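Local structure of 5-methylthioribose-1-phosphate isomerase (Saccharomyces cerevisiae, 1W2W) at residues I6-S11 with S135-V140; V177-N182 with G196-L201; T81-V86 with N96-F101; S43-M48 with A57-L62. The protein catalyses the interconversion of 5-methylthioribose 1-phosphate and 5-methylthioribulose 1-phosphate in the methionine salvage pathway, this chain being the N-terminal half of the enzyme. One frame throughout, in Å; residues are numbered along the deposited sequence.

Interaction 1. Residues I6-S11 with S135-V140; sequences IVFDRS and SLYNYV
Arg10 and Tyr137 mark the closest backbone approach, their CA atoms 8.5 Å apart, where the chain leaves strand 6-9 and passes an early turn of the long helix 129-168. That gap is too wide for backbone bonding, and the side chain of Tyr137 bridges it. With CG anti to the backbone N (chi1 175°), the ring is carried out until Tyr137 OH donates a hydrogen bond to Arg10 O, 2.8 Å away. The hydroxyl comes in tilted 21° from the carbonyl plane, and the carbonyl oxygen lies at the edge of the phenol ring. Tyrosine suits the place because it combines reach, a donor and a flat apolar flank. Arg10 CB rests against Tyr137 OH at 3.5 Å, while the guanidinium turns off to a salt bridge with Asp145 farther along the helix.

Strand 6-9 is an outer strand of a three-stranded antiparallel sheet, hydrogen-bonded to strand 17-21. From it Phe8 points toward the helix, and Phe8 CZ touches Val140 CG2 at 4.1 Å and Tyr137 CE1 at 4.3 Å. Arg10 CB lies over one face of the Phe8 ring, 3.5 Å above the plane and offset toward the rim. At the end of the strand, Asp9 OD1 accepts from Ser11 N, which makes an Asx turn, and also from Ser11 OG.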
loop_
_atom_site.group_PDB
_atom_site.type_symbol
_atom_site.label_atom_id
_atom_site.label_comp_id
_atom_site.label_asym_id
_atom_site.label_seq_id
_atom_site.Cartn_x
_atom_site.Cartn_y
_atom_site.Cartn_z
ATOM N N ILE A 6 0.329 25.163 -9.329
ATOM C CA ILE A 6 1.135 26.070 -10.144
ATOM C C ILE A 6 0.574 27.470 -10.000
ATOM O O ILE A 6 -0.606 27.692 -10.265
ATOM C CB ILE A 6 1.113 25.609 -11.621
ATOM C CG1 ILE A 6 1.791 24.237 -11.750
ATOM C CG2 ILE A 6 1.805 26.641 -12.531
ATOM C CD1 ILE A 6 1.437 23.508 -13.042
ATOM N N VAL A 7 1.412 28.405 -9.565
ATOM C CA VAL A 7 0.953 29.777 -9.410
ATOM C C VAL A 7 1.577 30.596 -10.530
ATOM O O VAL A 7 2.787 30.859 -10.519
ATOM C CB VAL A 7 1.306 30.351 -8.039
ATOM C CG1 VAL A 7 0.780 31.788 -7.916
ATOM C CG2 VAL A 7 0.691 29.477 -6.931
ATOM N N PHE A 8 0.719 30.989 -11.468
ATOM C CA PHE A 8 1.104 31.649 -12.715
ATOM C C PHE A 8 0.557 33.072 -12.698
ATOM O O PHE A 8 -0.644 33.277 -12.860
ATOM C CB PHE A 8 0.502 30.862 -13.893
ATOM C CG PHE A 8 0.666 31.530 -15.227
ATOM C CD1 PHE A 8 1.794 32.285 -15.510
ATOM C CD2 PHE A 8 -0.313 31.398 -16.209
ATOM C CE1 PHE A 8 1.938 32.905 -16.750
ATOM C CE2 PHE A 8 -0.174 32.002 -17.443
ATOM C CZ PHE A 8 0.955 32.759 -17.718
ATOM N N ASP A 9 1.421 34.061 -12.479
ATOM C CA ASP A 9 0.985 35.448 -12.546
ATOM C C ASP A 9 1.201 35.944 -13.971
ATOM O O ASP A 9 2.339 36.176 -14.394
ATOM C CB ASP A 9 1.808 36.282 -11.564
ATOM C CG ASP A 9 1.391 37.730 -11.523
ATOM O OD1 ASP A 9 0.572 38.192 -12.350
ATOM O OD2 ASP A 9 1.853 38.497 -10.664
ATOM N N ARG A 10 0.096 36.100 -14.694
ATOM C CA ARG A 10 0.127 36.413 -16.116
ATOM C C ARG A 10 -0.092 37.900 -16.355
ATOM O O ARG A 10 -0.203 38.349 -17.499
ATOM C CB ARG A 10 -0.943 35.588 -16.833
ATOM C CG ARG A 10 -2.367 36.074 -16.572
ATOM C CD ARG A 10 -3.430 35.327 -17.370
ATOM N NE ARG A 10 -3.520 33.927 -16.962
ATOM C CZ ARG A 10 -4.260 33.016 -17.586
ATOM N NH1 ARG A 10 -4.974 33.358 -18.652
ATOM N NH2 ARG A 10 -4.283 31.766 -17.144
ATOM N N SER A 11 -0.152 38.666 -15.273
ATOM C CA SER A 11 -0.647 40.037 -15.330
ATOM C C SER A 11 0.252 40.959 -16.154
ATOM O O SER A 11 -0.217 41.949 -16.724
ATOM C CB SER A 11 -0.838 40.593 -13.925
ATOM O OG SER A 11 0.406 40.816 -13.296
ATOM N N SER A 135 3.444 34.672 -28.798
ATOM C CA SER A 135 2.574 33.563 -29.191
ATOM C C SER A 135 2.595 32.454 -28.139
ATOM O O SER A 135 1.582 31.789 -27.904
ATOM C CB SER A 135 3.008 33.003 -30.547
ATOM O OG SER A 135 2.891 33.998 -31.558
ATOM N N LEU A 136 3.752 32.251 -27.518
ATOM C CA LEU A 136 3.878 31.273 -26.447
ATOM C C LEU A 136 3.089 31.697 -25.213
ATOM O O LEU A 136 2.460 30.853 -24.559
ATOM C CB LEU A 136 5.351 31.029 -26.097
ATOM C CG LEU A 136 5.637 29.996 -25.000
ATOM C CD1 LEU A 136 5.057 28.627 -25.344
ATOM C CD2 LEU A 136 7.134 29.895 -24.699
ATOM N N TYR A 137 3.118 32.991 -24.888
ATOM C CA TYR A 137 2.280 33.515 -23.814
ATOM C C TYR A 137 0.814 33.180 -24.086
ATOM O O TYR A 137 0.099 32.680 -23.207
ATOM C CB TYR A 137 2.406 35.039 -23.701
ATOM C CG TYR A 137 1.452 35.639 -22.683
ATOM C CD1 TYR A 137 1.733 35.584 -21.319
ATOM C CD2 TYR A 137 0.271 36.261 -23.084
ATOM C CE1 TYR A 137 0.854 36.136 -20.380
ATOM C CE2 TYR A 137 -0.598 36.807 -22.158
ATOM C CZ TYR A 137 -0.303 36.742 -20.815
ATOM O OH TYR A 137 -1.174 37.294 -19.897
ATOM N N ASN A 138 0.365 33.472 -25.304
ATOM C CA ASN A 138 -1.009 33.128 -25.685
ATOM C C ASN A 138 -1.244 31.630 -25.536
ATOM O O ASN A 138 -2.298 31.204 -25.043
ATOM C CB ASN A 138 -1.327 33.590 -27.110
ATOM C CG ASN A 138 -1.453 35.097 -27.204
ATOM O OD1 ASN A 138 -1.546 35.777 -26.181
ATOM N ND2 ASN A 138 -1.453 35.624 -28.420
ATOM N N TYR A 139 -0.267 30.832 -25.954
ATOM C CA TYR A 139 -0.439 29.383 -25.916
ATOM C C TYR A 139 -0.614 28.886 -24.483
ATOM O O TYR A 139 -1.518 28.078 -24.189
ATOM C CB TYR A 139 0.724 28.629 -26.577
ATOM C CG TYR A 139 0.618 27.149 -26.277
ATOM C CD1 TYR A 139 -0.301 26.359 -26.950
ATOM C CD2 TYR A 139 1.421 26.549 -25.309
ATOM C CE1 TYR A 139 -0.418 25.009 -26.675
ATOM C CE2 TYR A 139 1.312 25.187 -25.025
ATOM C CZ TYR A 139 0.385 24.430 -25.713
ATOM O OH TYR A 139 0.236 23.087 -25.479
ATOM N N VAL A 140 0.257 29.345 -23.589
ATOM C CA VAL A 140 0.187 28.852 -22.215
ATOM C C VAL A 140 -1.083 29.304 -21.491
ATOM O O VAL A 140 -1.658 28.540 -20.703
ATOM C CB VAL A 140 1.468 29.128 -21.393
ATOM C CG1 VAL A 140 2.677 28.551 -22.113
ATOM C CG2 VAL A 140 1.649 30.613 -21.104
#

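Interaction 2. Residues V177-N182 with G196-L201; sequences VLTICN and GVIRSL
Strand 174-179 and helix 194-210 meet here by beta-alpha packing: Val177 and Thr179, alternate residues on one face of the strand, both receive the side chain of Ile198. The nearest CA atoms, those of Val177 and Ile198, are 8.2 Å apart. Ile198 has CG1 anti to its carbonyl carbon (chi1 -75°) and an extended second torsion, which sends the CG1-CD1 arm out to the strand. Ile198 CG1 meets Val177 CG2 at 3.9 Å, the two side chains running alongside and pointing opposite ways. Ile198 CD1 goes farther, to 3.8 Å from Thr179 CB and 4.0 Å from Thr179 CG2.

The contact is wholly buried and without hydrogen bonds across it, so beta-branched residues that offer methyl groups fit it well. Val177 to Thr179 also pair in parallel with a strand of another chain of the assembly, so that the sheet continues over the interface. This agrees with the Rossmann-like character of the family, in which helices pack on a parallel sheet. The Thr179 hydroxyl is hydrogen-bonded to the backbone of that other chain, while CB and CG2 make the closest approach to Ile198.

Past the strand, the chain turns to Cys181, predicted to stabilise the transition state. Cys181 SG accepts a weak hydrogen bond from Asn182 N at 3.1 Å, and the backbone N and O of Cys181 are both bonded to polar side chains of the other chain. Leu201 also points toward the strand and packs on Ala159 and Leu162 of helix 129-168.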
loop_
_atom_site.group_PDB
_atom_site.type_symbol
_atom_site.label_atom_id
_atom_site.label_comp_id
_atom_site.label_asym_id
_atom_site.label_seq_id
_atom_site.Cartn_x
_atom_site.Cartn_y
_atom_site.Cartn_z
ATOM N N VAL A 177 -17.790 6.304 -3.739
ATOM C CA VAL A 177 -16.903 6.011 -4.865
ATOM C C VAL A 177 -15.482 5.774 -4.372
ATOM O O VAL A 177 -15.096 6.221 -3.272
ATOM C CB VAL A 177 -16.851 7.188 -5.859
ATOM C CG1 VAL A 177 -18.263 7.546 -6.352
ATOM C CG2 VAL A 177 -16.172 8.380 -5.188
ATOM N N LEU A 178 -14.731 5.053 -5.201
ATOM C CA LEU A 178 -13.305 4.800 -4.994
ATOM C C LEU A 178 -12.525 5.723 -5.918
ATOM O O LEU A 178 -12.992 6.031 -7.016
ATOM C CB LEU A 178 -12.989 3.351 -5.374
ATOM C CG LEU A 178 -13.442 2.328 -4.323
ATOM C CD1 LEU A 178 -13.646 0.954 -4.968
ATOM C CD2 LEU A 178 -12.418 2.243 -3.179
ATOM N N THR A 179 -11.339 6.153 -5.492
ATOM C CA THR A 179 -10.427 6.810 -6.430
ATOM C C THR A 179 -8.966 6.490 -6.082
ATOM O O THR A 179 -8.692 5.962 -5.017
ATOM C CB THR A 179 -10.719 8.337 -6.511
ATOM O OG1 THR A 179 -10.065 8.907 -7.667
ATOM C CG2 THR A 179 -10.170 9.116 -5.299
ATOM N N ILE A 180 -8.042 6.797 -6.989
ATOM C CA ILE A 180 -6.634 6.442 -6.805
ATOM C C ILE A 180 -5.796 7.644 -7.218
ATOM O O ILE A 180 -6.224 8.456 -8.051
ATOM C CB ILE A 180 -6.265 5.210 -7.685
ATOM C CG1 ILE A 180 -4.884 4.633 -7.320
ATOM C CG2 ILE A 180 -6.359 5.557 -9.179
ATOM C CD1 ILE A 180 -4.562 3.303 -8.053
ATOM N N CYS A 181 -4.612 7.749 -6.624
ATOM C CA CYS A 181 -3.629 8.772 -6.982
ATOM C C CYS A 181 -4.150 10.160 -6.608
ATOM O O CYS A 181 -4.982 10.299 -5.699
ATOM C CB CYS A 181 -3.257 8.715 -8.469
ATOM S SG CYS A 181 -1.597 9.383 -8.825
ATOM N N ASN A 182 -3.645 11.171 -7.307
ATOM C CA ASN A 182 -4.145 12.528 -7.139
ATOM C C ASN A 182 -4.454 13.121 -8.510
ATOM O O ASN A 182 -3.582 13.201 -9.389
ATOM C CB ASN A 182 -3.171 13.421 -6.351
ATOM C CG ASN A 182 -3.640 14.874 -6.313
ATOM O OD1 ASN A 182 -3.189 15.707 -7.109
ATOM N ND2 ASN A 182 -4.575 15.174 -5.419
ATOM N N GLY A 196 -12.321 15.951 -10.199
ATOM C CA GLY A 196 -13.315 16.867 -10.749
ATOM C C GLY A 196 -14.711 16.267 -10.760
ATOM O O GLY A 196 -15.692 16.902 -10.367
ATOM N N VAL A 197 -14.802 15.028 -11.219
ATOM C CA VAL A 197 -16.077 14.319 -11.240
ATOM C C VAL A 197 -16.605 14.173 -9.826
ATOM O O VAL A 197 -17.795 14.348 -9.572
ATOM C CB VAL A 197 -15.935 12.917 -11.867
ATOM C CG1 VAL A 197 -17.251 12.126 -11.714
ATOM C CG2 VAL A 197 -15.559 13.052 -13.344
ATOM N N ILE A 198 -15.712 13.827 -8.904
ATOM C CA ILE A 198 -16.093 13.692 -7.504
ATOM C C ILE A 198 -16.575 15.038 -6.946
ATOM O O ILE A 198 -17.582 15.104 -6.218
ATOM C CB ILE A 198 -14.908 13.084 -6.725
ATOM C CG1 ILE A 198 -14.824 11.581 -7.041
ATOM C CG2 ILE A 198 -15.025 13.338 -5.216
ATOM C CD1 ILE A 198 -13.427 11.005 -6.760
ATOM N N ARG A 199 -15.889 16.117 -7.314
ATOM C CA ARG A 199 -16.332 17.440 -6.895
ATOM C C ARG A 199 -17.706 17.794 -7.440
ATOM O O ARG A 199 -18.525 18.379 -6.721
ATOM C CB ARG A 199 -15.308 18.512 -7.266
ATOM C CG ARG A 199 -14.115 18.509 -6.336
ATOM C CD ARG A 199 -12.956 19.378 -6.817
ATOM N NE ARG A 199 -12.047 19.656 -5.704
ATOM C CZ ARG A 199 -10.731 19.789 -5.822
ATOM N NH1 ARG A 199 -10.153 19.673 -7.014
ATOM N NH2 ARG A 199 -9.997 20.051 -4.746
ATOM N N SER A 200 -17.955 17.457 -8.702
ATOM C CA SER A 200 -19.272 17.683 -9.302
ATOM C C SER A 200 -20.358 16.856 -8.629
ATOM O O SER A 200 -21.463 17.356 -8.357
ATOM C CB SER A 200 -19.249 17.399 -10.802
ATOM O OG SER A 200 -18.430 18.351 -11.465
ATOM N N LEU A 201 -20.037 15.596 -8.349
ATOM C CA LEU A 201 -20.950 14.745 -7.594
ATOM C C LEU A 201 -21.251 15.325 -6.209
ATOM O O LEU A 201 -22.388 15.259 -5.721
ATOM C CB LEU A 201 -20.396 13.322 -7.501
ATOM C CG LEU A 201 -20.535 12.478 -8.778
ATOM C CD1 LEU A 201 -19.745 11.174 -8.615
ATOM C CD2 LEU A 201 -22.018 12.161 -9.071
#

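Interaction 3. Residues T81-V86 with N96-F101; sequences TLYSLV and NKRLDF
Arg98, buried on helix 88-103, carries the whole contact from its side: Leu82 and Tyr83 of the preceding loop both close on the far part of its side chain. The backbones stay well apart, with 10.1 Å between the CA atoms of Leu82 and Arg98. On the inner side Tyr83 OH lies 3.5 Å from Arg98 CD and near the guanidinium plane, at its edge, while ring and guanidinium are turned 81° against each other. The two do not bond directly; both are held by Glu67 of helix 53-73, whose OE1 takes a hydrogen bond with Tyr83 OH and a salt bridge with Arg98 NE. Arg98 NH2 has a second acidic partner in Asp39.

The outer side is simpler. Leu82 is exposed to solvent, yet Leu82 CD1 sits over one guanidinium face, 3.4 Å from Arg98 NH1, a methyl laid on a flat cation. A bend in the arginine chain (chi3 72°) turns that face to the leucine. Arginine suits a place needing several N-H donors and a face that tolerates apolar contact. The result is an arginine-centred polar network: Arg98 joins helix 88-103 to helices 38-46 and 53-73 through Asp39 and Glu67, and Tyr83 brings in the loop by sharing Glu67.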
loop_
_atom_site.group_PDB
_atom_site.type_symbol
_atom_site.label_atom_id
_atom_site.label_comp_id
_atom_site.label_asym_id
_atom_site.label_seq_id
_atom_site.Cartn_x
_atom_site.Cartn_y
_atom_site.Cartn_z
ATOM N N THR A 81 23.636 32.746 -22.015
ATOM C CA THR A 81 24.922 32.481 -22.658
ATOM C C THR A 81 24.951 31.150 -23.390
ATOM O O THR A 81 25.910 30.861 -24.109
ATOM C CB THR A 81 26.100 32.585 -21.674
ATOM O OG1 THR A 81 26.072 31.480 -20.761
ATOM C CG2 THR A 81 25.940 33.813 -20.781
ATOM N N LEU A 82 23.900 30.349 -23.212
ATOM C CA LEU A 82 23.738 29.113 -23.971
ATOM C C LEU A 82 23.376 29.417 -25.412
ATOM O O LEU A 82 23.503 28.556 -26.286
ATOM C CB LEU A 82 22.650 28.236 -23.352
ATOM C CG LEU A 82 22.907 27.683 -21.949
ATOM C CD1 LEU A 82 21.707 26.862 -21.480
ATOM C CD2 LEU A 82 24.188 26.856 -21.886
ATOM N N TYR A 83 22.920 30.644 -25.650
ATOM C CA TYR A 83 22.327 31.012 -26.933
ATOM C C TYR A 83 23.222 31.942 -27.740
ATOM O O TYR A 83 23.822 32.861 -27.192
ATOM C CB TYR A 83 20.980 31.703 -26.727
ATOM C CG TYR A 83 19.881 30.778 -26.246
ATOM C CD1 TYR A 83 19.023 30.162 -27.153
ATOM C CD2 TYR A 83 19.705 30.519 -24.891
ATOM C CE1 TYR A 83 18.007 29.313 -26.723
ATOM C CE2 TYR A 83 18.696 29.675 -24.451
ATOM C CZ TYR A 83 17.851 29.073 -25.371
ATOM O OH TYR A 83 16.846 28.230 -24.936
ATOM N N SER A 84 23.288 31.697 -29.046
ATOM C CA SER A 84 23.828 32.667 -29.994
ATOM C C SER A 84 22.704 33.588 -30.487
ATOM O O SER A 84 22.065 33.313 -31.515
ATOM C CB SER A 84 24.492 31.925 -31.162
ATOM O OG SER A 84 25.007 32.822 -32.127
ATOM N N LEU A 85 22.467 34.673 -29.750
ATOM C CA LEU A 85 21.257 35.476 -29.916
ATOM C C LEU A 85 21.311 36.306 -31.188
ATOM O O LEU A 85 20.292 36.824 -31.650
ATOM C CB LEU A 85 21.039 36.401 -28.714
ATOM C CG LEU A 85 20.702 35.725 -27.383
ATOM C CD1 LEU A 85 20.527 36.762 -26.277
ATOM C CD2 LEU A 85 19.445 34.866 -27.532
ATOM N N VAL A 86 22.507 36.421 -31.753
ATOM C CA VAL A 86 22.706 37.193 -32.971
ATOM C C VAL A 86 21.943 36.631 -34.177
ATOM O O VAL A 86 21.795 37.305 -35.197
ATOM C CB VAL A 86 24.209 37.325 -33.283
ATOM C CG1 VAL A 86 24.820 35.966 -33.603
ATOM C CG2 VAL A 86 24.455 38.337 -34.399
ATOM N N ASN A 96 15.346 24.228 -29.436
ATOM C CA ASN A 96 14.832 22.900 -29.757
ATOM C C ASN A 96 15.523 21.799 -28.973
ATOM O O ASN A 96 14.883 20.850 -28.523
ATOM C CB ASN A 96 14.866 22.620 -31.261
ATOM C CG ASN A 96 13.687 23.239 -31.980
ATOM O OD1 ASN A 96 12.542 23.131 -31.524
ATOM N ND2 ASN A 96 13.954 23.900 -33.099
ATOM N N LYS A 97 16.830 21.938 -28.791
ATOM C CA LYS A 97 17.593 20.982 -27.997
ATOM C C LYS A 97 17.098 20.993 -26.549
ATOM O O LYS A 97 16.952 19.945 -25.920
ATOM C CB LYS A 97 19.082 21.326 -28.072
ATOM C CG LYS A 97 20.017 20.393 -27.309
ATOM C CD LYS A 97 21.472 20.684 -27.705
ATOM C CE LYS A 97 22.169 21.593 -26.706
ATOM N NZ LYS A 97 23.084 20.786 -25.838
ATOM N N ARG A 98 16.828 22.183 -26.028
ATOM C CA ARG A 98 16.364 22.300 -24.651
ATOM C C ARG A 98 14.922 21.804 -24.482
ATOM O O ARG A 98 14.569 21.265 -23.426
ATOM C CB ARG A 98 16.573 23.725 -24.129
ATOM C CG ARG A 98 18.046 23.974 -23.823
ATOM C CD ARG A 98 18.381 25.400 -23.484
ATOM N NE ARG A 98 17.892 25.782 -22.159
ATOM C CZ ARG A 98 18.371 25.316 -21.018
ATOM N NH1 ARG A 98 19.363 24.431 -21.013
ATOM N NH2 ARG A 98 17.863 25.744 -19.873
ATOM N N LEU A 99 14.106 21.957 -25.524
ATOM C CA LEU A 99 12.788 21.309 -25.553
ATOM C C LEU A 99 12.862 19.786 -25.537
ATOM O O LEU A 99 12.080 19.126 -24.847
ATOM C CB LEU A 99 11.938 21.819 -26.723
ATOM C CG LEU A 99 11.594 23.308 -26.734
ATOM C CD1 LEU A 99 10.960 23.682 -28.076
ATOM C CD2 LEU A 99 10.648 23.649 -25.573
ATOM N N ASP A 100 13.798 19.217 -26.287
ATOM C CA ASP A 100 14.064 17.783 -26.204
ATOM C C ASP A 100 14.551 17.332 -24.824
ATOM O O ASP A 100 14.164 16.267 -24.344
ATOM C CB ASP A 100 15.034 17.330 -27.312
ATOM C CG ASP A 100 14.483 17.572 -28.716
ATOM O OD1 ASP A 100 13.262 17.804 -28.869
ATOM O OD2 ASP A 100 15.208 17.554 -29.738
ATOM N N PHE A 101 15.397 18.139 -24.186
ATOM C CA PHE A 101 15.844 17.865 -22.819
ATOM C C PHE A 101 14.627 17.819 -21.887
ATOM O O PHE A 101 14.438 16.853 -21.128
ATOM C CB PHE A 101 16.841 18.950 -22.393
ATOM C CG PHE A 101 17.262 18.882 -20.952
ATOM C CD1 PHE A 101 17.840 17.731 -20.433
ATOM C CD2 PHE A 101 17.077 19.976 -20.123
ATOM C CE1 PHE A 101 18.229 17.673 -19.104
ATOM C CE2 PHE A 101 17.468 19.925 -18.791
ATOM C CZ PHE A 101 18.045 18.773 -18.285
#

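Interaction 4. Residues S43-M48 with A57-L62; sequences SVIKSM and AIVGSL
Apolar helix-to-helix packing joins helix 38-46, through Val44 and Ile45, to Val59 and Gly60 of helix 53-73, the centre of the contact lying about 8 Å from that of the chain. Val59 supplies both of its methyls. Val59 CG1, placed between the backbone N and the carbonyl carbon (chi1 76°), lies 3.7 Å from Ile45 CG1. Val59 CG2 turns to the other neighbour and meets Val44 CG2 at 4.0 Å. One forked residue thus serves two consecutive residues of the facing helix.

Gly60 probably helps the helices to approach. The closest CA atoms, those of Ile45 and Gly60, are 7.8 Å apart, and the absence of a side chain at Gly60 lets the arm of Ile45 reach the main chain, with Ile45 CD1 4.1 Å from Gly60 CA.

The two helices follow each other in the chain, and the first ends in a Schellman motif. Met48, a selenomethionine in this crystal, takes a positive phi of 68°, and Met48 N bonds back to Ile45 O at 3.0 Å, closing the last turn. On helix 53-73, Ser61 OG bonds to Ala57 O at 2.8 Å, while Ser61 N reaches that oxygen from the opposite face of its plane. A serine satisfied by its own helix can be buried, and this one packs on Ser115 and Ile119 of helix 111-124.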
loop_
_atom_site.group_PDB
_atom_site.type_symbol
_atom_site.label_atom_id
_atom_site.label_comp_id
_atom_site.label_asym_id
_atom_site.label_seq_id
_atom_site.Cartn_x
_atom_site.Cartn_y
_atom_site.Cartn_z
ATOM N N SER A 43 13.795 20.045 -13.718
ATOM C CA SER A 43 14.117 19.584 -12.374
ATOM C C SER A 43 12.873 19.276 -11.552
ATOM O O SER A 43 12.812 18.230 -10.896
ATOM C CB SER A 43 14.991 20.585 -11.629
ATOM O OG SER A 43 15.335 20.061 -10.350
ATOM N N VAL A 44 11.879 20.162 -11.580
ATOM C CA VAL A 44 10.695 19.888 -10.757
ATOM C C VAL A 44 9.854 18.730 -11.289
ATOM O O VAL A 44 9.173 18.057 -10.516
ATOM C CB VAL A 44 9.818 21.119 -10.491
ATOM C CG1 VAL A 44 10.626 22.216 -9.775
ATOM C CG2 VAL A 44 9.170 21.630 -11.791
ATOM N N ILE A 45 9.897 18.497 -12.598
ATOM C CA ILE A 45 9.195 17.359 -13.176
ATOM C C ILE A 45 9.915 16.051 -12.836
ATOM O O ILE A 45 9.312 15.095 -12.358
ATOM C CB ILE A 45 9.028 17.503 -14.702
ATOM C CG1 ILE A 45 8.109 18.686 -15.040
ATOM C CG2 ILE A 45 8.468 16.205 -15.295
ATOM C CD1 ILE A 45 8.183 19.089 -16.537
ATOM N N LYS A 46 11.219 16.018 -13.072
ATOM C CA LYS A 46 11.958 14.771 -12.913
ATOM C C LYS A 46 11.925 14.303 -11.457
ATOM O O LYS A 46 11.784 13.117 -11.182
ATOM C CB LYS A 46 13.384 14.972 -13.416
ATOM C CG LYS A 46 14.358 13.869 -13.099
ATOM C CD LYS A 46 14.088 12.640 -13.934
ATOM C CE LYS A 46 15.300 11.696 -13.890
ATOM N NZ LYS A 46 15.009 10.443 -14.639
ATOM N N SER A 47 12.036 15.254 -10.539
ATOM C CA SER A 47 12.028 14.966 -9.111
ATOM C C SER A 47 10.612 14.800 -8.544
ATOM O O SER A 47 10.453 14.419 -7.380
ATOM C CB SER A 47 12.768 16.075 -8.354
ATOM O OG SER A 47 11.964 17.242 -8.271
HETATM N N MSE A 48 9.591 15.080 -9.352
HETATM C CA MSE A 48 8.194 14.943 -8.902
HETATM C C MSE A 48 7.791 15.956 -7.836
HETATM O O MSE A 48 6.887 15.730 -7.013
HETATM C CB MSE A 48 7.876 13.508 -8.490
HETATM C CG MSE A 48 7.995 12.549 -9.663
HETATM SE SE MSE A 48 7.465 10.716 -9.240
HETATM C CE MSE A 48 5.504 10.949 -9.006
ATOM N N ALA A 57 2.688 19.045 -17.954
ATOM C CA ALA A 57 2.641 19.778 -19.223
ATOM C C ALA A 57 2.604 21.287 -19.020
ATOM O O ALA A 57 3.247 22.048 -19.753
ATOM C CB ALA A 57 1.448 19.336 -20.047
ATOM N N ILE A 58 1.833 21.737 -18.036
ATOM C CA ILE A 58 1.724 23.171 -17.782
ATOM C C ILE A 58 3.029 23.764 -17.248
ATOM O O ILE A 58 3.487 24.797 -17.751
ATOM C CB ILE A 58 0.548 23.482 -16.816
ATOM C CG1 ILE A 58 -0.793 23.185 -17.507
ATOM C CG2 ILE A 58 0.600 24.957 -16.365
ATOM C CD1 ILE A 58 -1.958 22.988 -16.522
ATOM N N VAL A 59 3.632 23.138 -16.238
ATOM C CA VAL A 59 4.910 23.673 -15.738
ATOM C C VAL A 59 6.016 23.610 -16.791
ATOM O O VAL A 59 6.825 24.543 -16.907
ATOM C CB VAL A 59 5.389 23.040 -14.411
ATOM C CG1 VAL A 59 5.969 21.645 -14.643
ATOM C CG2 VAL A 59 6.498 23.919 -13.791
ATOM N N GLY A 60 6.042 22.528 -17.564
ATOM C CA GLY A 60 6.989 22.399 -18.668
ATOM C C GLY A 60 6.850 23.540 -19.670
ATOM O O GLY A 60 7.836 24.218 -20.005
ATOM N N SER A 61 5.621 23.745 -20.142
ATOM C CA SER A 61 5.300 24.824 -21.068
ATOM C C SER A 61 5.670 26.195 -20.489
ATOM O O SER A 61 6.297 27.006 -21.161
ATOM C CB SER A 61 3.815 24.781 -21.438
ATOM O OG SER A 61 3.509 23.567 -22.105
ATOM N N LEU A 62 5.280 26.447 -19.244
ATOM C CA LEU A 62 5.581 27.706 -18.581
ATOM C C LEU A 62 7.083 27.947 -18.457
ATOM O O LEU A 62 7.537 29.091 -18.590
ATOM C CB LEU A 62 4.910 27.795 -17.204
ATOM C CG LEU A 62 3.406 28.053 -17.235
ATOM C CD1 LEU A 62 2.831 27.849 -15.840
ATOM C CD2 LEU A 62 3.094 29.459 -17.718
#

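Overall arrangement
Interactions 1 and 4 share one core: Ile6, Phe8 and Val140 of interaction 1 pack on Ile58 and Leu62 of helix 53-73, which interaction 4 joins to helix 38-46. Interaction 3 lies farther out, its centre about 18 Å from that of interaction 4, yet its acidic partners belong to those same two helices. Interaction 2 stands apart on the other side of the chain's centre from interactions 1 and 3, its centre about 28 Å from that of interaction 1, although helix 129-168 runs between them. Chemistry follows place: interactions 2 and 4 are buried and apolar, interaction 1 is partly buried and mixes apolar packing with a hydrogen bond, and interaction 3 sets a buried, charged arginine beside an exposed leucine.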